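Local coordinates for trans-4-hydroxy-L-proline dehydratase (PDB 6VXC), which catalyses the radical dehydration of trans-4-hydroxy-L-proline to (S)-1-pyrroline-5-carboxylate as a glycyl radical enzyme of anaerobic hydroxyproline breakdown, at residues S397-S402 with P424-T429; L723-A728 with H754-N759. All coordinates share one frame; numbering follows the deposited sequence.

Contact 1 (S397-S402 with P424-T429); sequences SNVQIS and PAFYNT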
loop_
_atom_site.group_PDB
_atom_site.type_symbol
_atom_site.label_atom_id
_atom_site.label_comp_id
_atom_site.label_asym_id
_atom_site.label_seq_id
_atom_site.Cartn_x
_atom_site.Cartn_y
_atom_site.Cartn_z
ATOM N N SER A 397 1.888 -3.175 -11.178
ATOM C CA SER A 397 1.610 -2.505 -12.449
ATOM C C SER A 397 0.133 -2.677 -12.805
ATOM O O SER A 397 -0.312 -3.781 -13.139
ATOM C CB SER A 397 2.509 -3.056 -13.558
ATOM O OG SER A 397 2.212 -2.425 -14.797
ATOM N N ASN A 398 -0.615 -1.585 -12.751
ATOM C CA ASN A 398 -2.067 -1.615 -12.889
ATOM C C ASN A 398 -2.512 -0.635 -13.962
ATOM O O ASN A 398 -1.727 0.183 -14.450
ATOM C CB ASN A 398 -2.735 -1.286 -11.549
ATOM C CG ASN A 398 -2.304 -2.225 -10.477
ATOM O OD1 ASN A 398 -2.477 -3.425 -10.607
ATOM N ND2 ASN A 398 -1.671 -1.710 -9.460
ATOM N N VAL A 399 -3.807 -0.672 -14.280
ATOM C CA VAL A 399 -4.374 0.174 -15.319
ATOM C C VAL A 399 -5.546 0.976 -14.764
ATOM O O VAL A 399 -6.289 0.502 -13.899
ATOM C CB VAL A 399 -4.798 -0.664 -16.551
ATOM C CG1 VAL A 399 -3.574 -1.384 -17.115
ATOM C CG2 VAL A 399 -5.929 -1.637 -16.229
ATOM N N GLN A 400 -5.647 2.221 -15.217
ATOM C CA GLN A 400 -6.829 3.050 -15.052
ATOM C C GLN A 400 -7.663 2.958 -16.323
ATOM O O GLN A 400 -7.175 3.254 -17.420
ATOM C CB GLN A 400 -6.461 4.507 -14.767
ATOM C CG GLN A 400 -6.345 4.873 -13.297
ATOM C CD GLN A 400 -6.347 6.381 -13.077
ATOM O OE1 GLN A 400 -7.216 7.091 -13.586
ATOM N NE2 GLN A 400 -5.346 6.883 -12.355
ATOM N N ILE A 401 -8.916 2.576 -16.166
ATOM C CA ILE A 401 -9.846 2.427 -17.265
ATOM C C ILE A 401 -10.861 3.548 -17.141
ATOM O O ILE A 401 -11.524 3.675 -16.110
ATOM C CB ILE A 401 -10.522 1.048 -17.238
ATOM C CG1 ILE A 401 -9.477 -0.078 -17.301
ATOM C CG2 ILE A 401 -11.571 0.950 -18.332
ATOM C CD1 ILE A 401 -8.507 -0.014 -18.481
ATOM N N SER A 402 -10.962 4.360 -18.187
ATOM C CA SER A 402 -11.921 5.442 -18.329
ATOM C C SER A 402 -12.956 5.068 -19.380
ATOM O O SER A 402 -12.704 4.242 -20.258
ATOM C CB SER A 402 -11.200 6.745 -18.735
ATOM O OG SER A 402 -12.089 7.744 -19.209
ATOM N N PRO A 424 -2.716 -7.008 -14.299
ATOM C CA PRO A 424 -2.988 -5.752 -13.594
ATOM C C PRO A 424 -4.346 -5.773 -12.900
ATOM O O PRO A 424 -5.248 -6.484 -13.356
ATOM C CB PRO A 424 -3.011 -4.718 -14.725
ATOM C CG PRO A 424 -3.639 -5.518 -15.883
ATOM C CD PRO A 424 -3.058 -6.922 -15.735
ATOM N N ALA A 425 -4.486 -4.999 -11.827
ATOM C CA ALA A 425 -5.803 -4.650 -11.339
ATOM C C ALA A 425 -6.362 -3.517 -12.199
ATOM O O ALA A 425 -5.622 -2.808 -12.886
ATOM C CB ALA A 425 -5.750 -4.223 -9.873
ATOM N N PHE A 426 -7.672 -3.329 -12.119
ATOM C CA PHE A 426 -8.387 -2.330 -12.901
ATOM C C PHE A 426 -9.004 -1.296 -11.967
ATOM O O PHE A 426 -9.681 -1.661 -11.005
ATOM C CB PHE A 426 -9.480 -2.994 -13.760
ATOM C CG PHE A 426 -8.961 -4.079 -14.689
ATOM C CD1 PHE A 426 -8.775 -5.374 -14.231
ATOM C CD2 PHE A 426 -8.676 -3.798 -16.013
ATOM C CE1 PHE A 426 -8.298 -6.375 -15.079
ATOM C CE2 PHE A 426 -8.205 -4.784 -16.860
ATOM C CZ PHE A 426 -8.007 -6.077 -16.395
ATOM N N TYR A 427 -8.797 -0.012 -12.267
ATOM C CA TYR A 427 -9.343 1.098 -11.494
ATOM C C TYR A 427 -10.190 1.992 -12.389
ATOM O O TYR A 427 -9.829 2.241 -13.541
ATOM C CB TYR A 427 -8.237 1.957 -10.845
ATOM C CG TYR A 427 -7.293 1.194 -9.950
ATOM C CD1 TYR A 427 -7.690 0.801 -8.676
ATOM C CD2 TYR A 427 -6.004 0.891 -10.370
ATOM C CE1 TYR A 427 -6.841 0.087 -7.851
ATOM C CE2 TYR A 427 -5.142 0.185 -9.558
ATOM C CZ TYR A 427 -5.566 -0.216 -8.294
ATOM O OH TYR A 427 -4.703 -0.908 -7.490
ATOM N N ASN A 428 -11.290 2.501 -11.834
ATOM C CA ASN A 428 -12.270 3.310 -12.563
ATOM C C ASN A 428 -11.861 4.781 -12.506
ATOM O O ASN A 428 -12.003 5.437 -11.469
ATOM C CB ASN A 428 -13.663 3.098 -11.976
ATOM C CG ASN A 428 -14.743 3.881 -12.706
ATOM O OD1 ASN A 428 -14.451 4.728 -13.543
ATOM N ND2 ASN A 428 -16.004 3.565 -12.413
ATOM N N THR A 429 -11.365 5.299 -13.630
ATOM C CA THR A 429 -10.904 6.686 -13.680
ATOM C C THR A 429 -12.001 7.663 -13.276
ATOM O O THR A 429 -11.741 8.627 -12.540
ATOM C CB THR A 429 -10.383 7.023 -15.078
ATOM O OG1 THR A 429 -9.214 6.247 -15.362
ATOM C CG2 THR A 429 -10.087 8.516 -15.205
HETATM O O HOH W 1 -14.359 3.348 -16.564
#

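Contact 2 (L723-A728 with H754-N759); sequences LNQRFA and HHIQFN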
loop_
_atom_site.group_PDB
_atom_site.type_symbol
_atom_site.label_atom_id
_atom_site.label_comp_id
_atom_site.label_asym_id
_atom_site.label_seq_id
_atom_site.Cartn_x
_atom_site.Cartn_y
_atom_site.Cartn_z
ATOM N N LEU A 723 -12.140 -5.059 -4.605
ATOM C CA LEU A 723 -12.971 -6.201 -4.991
ATOM C C LEU A 723 -12.126 -7.253 -5.701
ATOM O O LEU A 723 -11.608 -6.995 -6.789
ATOM C CB LEU A 723 -14.140 -5.772 -5.886
ATOM C CG LEU A 723 -14.999 -6.928 -6.454
ATOM C CD1 LEU A 723 -15.595 -7.769 -5.331
ATOM C CD2 LEU A 723 -16.115 -6.419 -7.351
ATOM N N ASN A 724 -12.032 -8.449 -5.099
ATOM C CA ASN A 724 -11.466 -9.643 -5.724
ATOM C C ASN A 724 -12.562 -10.447 -6.409
ATOM O O ASN A 724 -13.632 -10.664 -5.838
ATOM C CB ASN A 724 -10.816 -10.574 -4.702
ATOM C CG ASN A 724 -9.442 -10.155 -4.299
ATOM O OD1 ASN A 724 -9.135 -10.059 -3.100
ATOM N ND2 ASN A 724 -8.604 -9.888 -5.275
ATOM N N GLN A 725 -12.285 -10.901 -7.629
ATOM C CA GLN A 725 -13.111 -11.893 -8.307
ATOM C C GLN A 725 -12.201 -12.941 -8.926
ATOM O O GLN A 725 -11.030 -12.679 -9.213
ATOM C CB GLN A 725 -14.025 -11.263 -9.369
ATOM C CG GLN A 725 -15.278 -10.529 -8.822
ATOM C CD GLN A 725 -16.281 -11.468 -8.158
ATOM O OE1 GLN A 725 -17.068 -12.125 -8.834
ATOM N NE2 GLN A 725 -16.267 -11.522 -6.829
ATOM N N ARG A 726 -12.747 -14.139 -9.103
ATOM C CA ARG A 726 -11.998 -15.297 -9.563
ATOM C C ARG A 726 -12.801 -16.025 -10.633
ATOM O O ARG A 726 -14.006 -16.222 -10.475
ATOM C CB ARG A 726 -11.688 -16.228 -8.387
ATOM C CG ARG A 726 -11.160 -17.562 -8.790
ATOM C CD ARG A 726 -11.170 -18.534 -7.636
ATOM N NE ARG A 726 -10.965 -19.884 -8.141
ATOM C CZ ARG A 726 -11.062 -20.990 -7.419
ATOM N NH1 ARG A 726 -11.365 -20.933 -6.128
ATOM N NH2 ARG A 726 -10.847 -22.159 -8.003
ATOM N N PHE A 727 -12.136 -16.436 -11.711
ATOM C CA PHE A 727 -12.793 -17.117 -12.820
ATOM C C PHE A 727 -12.184 -18.490 -13.052
ATOM O O PHE A 727 -10.968 -18.672 -12.949
ATOM C CB PHE A 727 -12.680 -16.326 -14.115
ATOM C CG PHE A 727 -13.434 -15.054 -14.089
ATOM C CD1 PHE A 727 -14.808 -15.057 -13.982
ATOM C CD2 PHE A 727 -12.773 -13.848 -14.188
ATOM C CE1 PHE A 727 -15.504 -13.874 -13.936
ATOM C CE2 PHE A 727 -13.472 -12.668 -14.160
ATOM C CZ PHE A 727 -14.833 -12.687 -14.025
ATOM N N ALA A 728 -13.037 -19.437 -13.397
ATOM C CA ALA A 728 -12.561 -20.714 -13.892
ATOM C C ALA A 728 -11.736 -20.478 -15.149
ATOM O O ALA A 728 -12.148 -19.701 -16.013
ATOM C CB ALA A 728 -13.741 -21.642 -14.199
ATOM N N HIS A 754 -15.338 1.061 -8.018
ATOM C CA HIS A 754 -14.014 1.657 -7.904
ATOM C C HIS A 754 -12.906 0.798 -8.514
ATOM O O HIS A 754 -12.012 1.320 -9.189
ATOM C CB HIS A 754 -13.708 1.923 -6.423
ATOM C CG HIS A 754 -12.332 2.438 -6.178
ATOM N ND1 HIS A 754 -11.972 3.745 -6.403
ATOM C CD2 HIS A 754 -11.215 1.809 -5.749
ATOM C CE1 HIS A 754 -10.696 3.907 -6.099
ATOM N NE2 HIS A 754 -10.211 2.744 -5.709
ATOM N N HIS A 755 -12.938 -0.510 -8.267
ATOM C CA HIS A 755 -11.795 -1.373 -8.511
ATOM C C HIS A 755 -12.257 -2.813 -8.666
ATOM O O HIS A 755 -13.189 -3.250 -7.991
ATOM C CB HIS A 755 -10.797 -1.271 -7.352
ATOM C CG HIS A 755 -9.910 -2.466 -7.205
ATOM N ND1 HIS A 755 -10.252 -3.568 -6.450
ATOM C CD2 HIS A 755 -8.688 -2.727 -7.721
ATOM C CE1 HIS A 755 -9.272 -4.453 -6.497
ATOM N NE2 HIS A 755 -8.310 -3.965 -7.264
ATOM N N ILE A 756 -11.566 -3.559 -9.527
ATOM C CA ILE A 756 -11.738 -5.004 -9.601
ATOM C C ILE A 756 -10.427 -5.616 -10.081
ATOM O O ILE A 756 -9.701 -5.023 -10.888
ATOM C CB ILE A 756 -12.952 -5.379 -10.498
ATOM C CG1 ILE A 756 -13.356 -6.855 -10.337
ATOM C CG2 ILE A 756 -12.710 -5.045 -11.966
ATOM C CD1 ILE A 756 -14.714 -7.145 -10.939
ATOM N N GLN A 757 -10.130 -6.817 -9.581
ATOM C CA GLN A 757 -8.935 -7.554 -9.974
ATOM C C GLN A 757 -9.263 -9.048 -9.939
ATOM O O GLN A 757 -10.129 -9.477 -9.179
ATOM C CB GLN A 757 -7.762 -7.241 -9.055
ATOM C CG GLN A 757 -7.996 -7.666 -7.620
ATOM C CD GLN A 757 -6.978 -7.066 -6.658
ATOM O OE1 GLN A 757 -6.414 -5.998 -6.918
ATOM N NE2 GLN A 757 -6.700 -7.775 -5.568
ATOM N N PHE A 758 -8.551 -9.842 -10.742
ATOM C CA PHE A 758 -8.949 -11.219 -11.026
ATOM C C PHE A 758 -7.870 -12.239 -10.661
ATOM O O PHE A 758 -6.680 -12.029 -10.914
ATOM C CB PHE A 758 -9.301 -11.393 -12.514
ATOM C CG PHE A 758 -10.373 -10.456 -12.999
ATOM C CD1 PHE A 758 -11.653 -10.495 -12.443
ATOM C CD2 PHE A 758 -10.106 -9.535 -14.011
ATOM C CE1 PHE A 758 -12.648 -9.630 -12.893
ATOM C CE2 PHE A 758 -11.093 -8.659 -14.468
ATOM C CZ PHE A 758 -12.372 -8.711 -13.908
ATOM N N ASN A 759 -8.307 -13.342 -10.067
ATOM C CA ASN A 759 -7.572 -14.597 -10.073
ATOM C C ASN A 759 -8.111 -15.487 -11.191
ATOM O O ASN A 759 -9.320 -15.537 -11.423
ATOM C CB ASN A 759 -7.684 -15.331 -8.733
ATOM C CG ASN A 759 -6.538 -15.010 -7.790
ATOM O OD1 ASN A 759 -5.368 -15.053 -8.173
ATOM N ND2 ASN A 759 -6.866 -14.713 -6.544
#

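Contact 1 (S397-S402 with P424-T429)
V399, with A425 and Y427 across from it, illustrates how parallel strands mesh. V399 N donates to A425 O at 3.1 Å, and V399 O accepts from Y427 N. I401 continues the pattern, its N reaching Y427 O at 2.8 Å and its O accepting from T429 N. Side chains add to this pairing: N398 OD1 extends it at its start, taking A425 N at 2.8 Å through a side-chain carbonyl, while T429 OG1 reinforces the far end by donating to a lone pair of Q400 OE1, also at 2.8 Å.

On the Q400 and Y427 face, N398 CB lies 3.5 Å from Y427 CE2 at the ring edge, with amide and ring planes 88° apart. Y427 CG is anti to its carbonyl carbon (chi1 -57°), which sets that edge beside N398. The phenol OH bonds C454 O and N362 ND2; C454 is the cysteine radical site by similarity, so this tyrosine joins the strand pair to the active-site loop. N398 ND2 is itself held by N362 OD1 and S396 OG.

On the other face, V399 CG2 packs 3.5 Å from F426 CD2, the two side chains running side by side. Helix 407-418, the crossover of this beta-alpha-beta unit, covers both through F409 and L410; helix 378-390 meets V399, helix 734-750 meets I401 and F426, and strand 362-366 flanks strand 396-401.

Contact 2 (L723-A728 with H754-N759)
L723 and H755 open the parallel pairing of a beta-alpha-beta unit, strand 724-726, helix 734-750, strand 755-759, in the glycine radical region of the chain. Backbone bonds then run from Q757 N to L723 O, Q725 N to Q757 O, N759 N to Q725 O and F727 N to N759 O. Q725 O also lies 3.1 Å from F758 CA, a close CA-H...O contact that accompanies the N759 N bond to the same oxygen.

The tight side is mainly apolar, though the amide of Q725 leads off to Q807. F727 CE2 comes within 3.3 Å of F758 CD1, the rings meeting obliquely with planes at 44°. With chi1 at -56° the F758 ring swings to the side of its backbone N, against M741 and V745 of helix 734-750, while F727 stacks on F809. Further along, L723 CD2 and I756 CD1 touch at 3.9 Å, side by side, next to helix 703-711.

The face bearing N724, R726, Q757 and N759 is looser and polar, though buried rather than open to solvent. N759 CB and R726 CB are 4.1 Å apart, and beyond them the polar ends diverge: the extended arginine forms a salt bridge with E806, whereas N759 OD1 accepts R782 N. Q757 is about 7 Å, side chain to side chain, from C454, a cysteine radical site by similarity.

At the start of the pairing a side chain serves as acceptor: L723 N donates to H755 ND1 at 3.0 Å, with L723 N only 1° out of the imidazole plane.

How the contacts relate
From the N terminus, contact 1 closes first, a loop of 21 residues carrying helix 407-418. The chain then passes the C454 region before contact 2 closes a loop of 25 residues around helix 734-750, so the two follow in series, neither nesting nor crossing. They meet within one mixed sheet, where strand 426-428 runs antiparallel to strand 755-759 through probable bonds F426 N to I756 O and N428 N to H754 O. Y427 and H755 rings also touch there. This joins the pyruvate formate lyase-like and glycine radical regions, consistent with the opposed half-barrels of glycyl radical enzymes; helix 734-750 packs against both contacts.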